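Local coordinates for protein fusarinine C esterase sidJ (Aspergillus fumigatus, PDB 6GUP) that hydrolyses the ester bonds of the siderophore fusarinine C, releasing fusarinine and iron, but does not cleave triacetylfusarinine C, at residues L72-S77 and N91-C96. Residues are numbered along the deposited sequence; the frame is centred on the assembly and turned at random.
Sequences LTLTSS and NEIAQC
The carboxylate of E92 reaches from helix 86-108 to the turn that follows strand 67-72 and takes hold of T75 with both oxygens. OE1 accepts the backbone N-H of T75 in a nearly straight bond (N to OE1 2.9 Å, 165° at the hydrogen), while OE2 accepts the hydroxyl OG1 of T75 at 2.6 Å. Both donors come in on the syn side, somewhat out of the carboxylate plane. The E92 chain runs extended beyond CG (chi2 165°), which carries the carboxylate across to T75, and the two side chains meet at about a right angle. A water adds a further link: it donates to E92 OE1 at 2.7 Å and accepts the backbone N-H of S76. Three donors thus grip the carboxylate, two of them on OE1, which would be consistent with a charged E92. L74 packs its CB beside OE1 at 3.4 Å.

Within 72-77, the turn is tied by the backbone N of L74 bonding to OG of S77 (2.8 Å).

Apolar contacts continue toward L72. CD2 of L74 lies 4.1 Å from CG1 of I93, and further along, CD1 of L72 touches both CB and SG of C96, each at 3.6 Å.

In this alpha/beta-hydrolase, the contact joins the end of strand 67-72 and the turn after it to helix 86-108, later in the chain. L72, I93 and C96 also pack on strand 37-42, and I93 reaches helix 125-134, which follows the probable nucleophile elbow.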
loop_
_atom_site.group_PDB
_atom_site.type_symbol
_atom_site.label_atom_id
_atom_site.label_comp_id
_atom_site.label_asym_id
_atom_site.label_seq_id
_atom_site.Cartn_x
_atom_site.Cartn_y
_atom_site.Cartn_z
ATOM N N LEU A 72 4.452 -7.973 -3.460
ATOM C CA LEU A 72 4.442 -7.556 -2.050
ATOM C C LEU A 72 4.342 -6.056 -1.819
ATOM O O LEU A 72 4.597 -5.250 -2.717
ATOM C CB LEU A 72 5.676 -8.104 -1.312
ATOM C CG LEU A 72 6.998 -7.322 -1.360
ATOM C CD1 LEU A 72 8.042 -8.009 -0.495
ATOM C CD2 LEU A 72 7.499 -7.156 -2.786
ATOM N N THR A 73 3.970 -5.713 -0.585
ATOM C CA THR A 73 4.014 -4.348 -0.084
ATOM C C THR A 73 5.255 -4.165 0.777
ATOM O O THR A 73 5.690 -5.091 1.468
ATOM C CB THR A 73 2.779 -4.005 0.772
ATOM O OG1 THR A 73 2.690 -4.900 1.890
ATOM C CG2 THR A 73 1.509 -4.095 -0.058
ATOM N N LEU A 74 5.817 -2.963 0.712
ATOM C CA LEU A 74 6.911 -2.530 1.570
ATOM C C LEU A 74 6.404 -1.309 2.335
ATOM O O LEU A 74 5.275 -0.866 2.114
ATOM C CB LEU A 74 8.129 -2.164 0.714
ATOM C CG LEU A 74 8.606 -3.210 -0.305
ATOM C CD1 LEU A 74 9.579 -2.597 -1.302
ATOM C CD2 LEU A 74 9.237 -4.407 0.392
ATOM N N THR A 75 7.224 -0.769 3.232
ATOM C CA THR A 75 6.919 0.518 3.870
ATOM C C THR A 75 7.006 1.637 2.824
ATOM O O THR A 75 6.229 2.592 2.865
ATOM C CB THR A 75 7.874 0.815 5.046
ATOM O OG1 THR A 75 7.784 -0.239 6.012
ATOM C CG2 THR A 75 7.534 2.148 5.726
ATOM N N SER A 76 7.946 1.497 1.889
ATOM C CA SER A 76 8.107 2.441 0.780
ATOM C C SER A 76 6.955 2.440 -0.236
ATOM O O SER A 76 6.825 3.391 -1.011
ATOM C CB SER A 76 9.425 2.173 0.059
ATOM O OG SER A 76 10.508 2.307 0.957
ATOM N N SER A 77 6.149 1.376 -0.251
ATOM C CA SER A 77 4.875 1.370 -0.984
ATOM C C SER A 77 3.961 2.501 -0.511
ATOM O O SER A 77 3.324 3.169 -1.325
ATOM C CB SER A 77 4.144 0.033 -0.817
ATOM O OG SER A 77 4.981 -1.062 -1.153
ATOM N N ASN A 91 15.527 -4.997 3.761
ATOM C CA ASN A 91 15.216 -5.768 4.976
ATOM C C ASN A 91 13.856 -6.457 4.883
ATOM O O ASN A 91 13.707 -7.606 5.303
ATOM C CB ASN A 91 15.223 -4.870 6.222
ATOM C CG ASN A 91 16.600 -4.318 6.552
ATOM O OD1 ASN A 91 16.736 -3.143 6.890
ATOM N ND2 ASN A 91 17.623 -5.163 6.471
ATOM N N GLU A 92 12.876 -5.743 4.339
ATOM C CA GLU A 92 11.511 -6.256 4.204
ATOM C C GLU A 92 11.389 -7.314 3.107
ATOM O O GLU A 92 10.616 -8.261 3.251
ATOM C CB GLU A 92 10.536 -5.100 3.977
ATOM C CG GLU A 92 10.389 -4.233 5.223
ATOM C CD GLU A 92 9.741 -2.885 4.976
ATOM O OE1 GLU A 92 9.411 -2.553 3.818
ATOM O OE2 GLU A 92 9.561 -2.144 5.964
ATOM N N ILE A 93 12.151 -7.157 2.024
ATOM C CA ILE A 93 12.271 -8.203 0.999
ATOM C C ILE A 93 12.847 -9.477 1.627
ATOM O O ILE A 93 12.318 -10.568 1.415
ATOM C CB ILE A 93 13.129 -7.739 -0.207
ATOM C CG1 ILE A 93 12.355 -6.697 -1.025
ATOM C CG2 ILE A 93 13.504 -8.917 -1.106
ATOM C CD1 ILE A 93 13.207 -5.881 -1.975
ATOM N N ALA A 94 13.917 -9.323 2.406
ATOM C CA ALA A 94 14.543 -10.447 3.116
ATOM C C ALA A 94 13.571 -11.158 4.063
ATOM O O ALA A 94 13.568 -12.390 4.141
ATOM C CB ALA A 94 15.771 -9.973 3.882
ATOM N N GLN A 95 12.755 -10.377 4.774
ATOM C CA GLN A 95 11.687 -10.925 5.626
ATOM C C GLN A 95 10.627 -11.674 4.817
ATOM O O GLN A 95 10.167 -12.738 5.235
ATOM C CB GLN A 95 11.023 -9.821 6.458
ATOM C CG GLN A 95 11.856 -9.363 7.643
ATOM C CD GLN A 95 11.234 -8.194 8.386
ATOM O OE1 GLN A 95 10.865 -7.184 7.784
ATOM N NE2 GLN A 95 11.121 -8.322 9.704
ATOM N N CYS A 96 10.248 -11.113 3.668
ATOM C CA CYS A 96 9.287 -11.757 2.767
ATOM C C CYS A 96 9.830 -13.062 2.183
ATOM O O CYS A 96 9.100 -14.051 2.089
ATOM C CB CYS A 96 8.890 -10.812 1.631
ATOM S SG CYS A 96 7.480 -11.396 0.665
HETATM O O HOH W 1 10.276 -0.202 2.732
#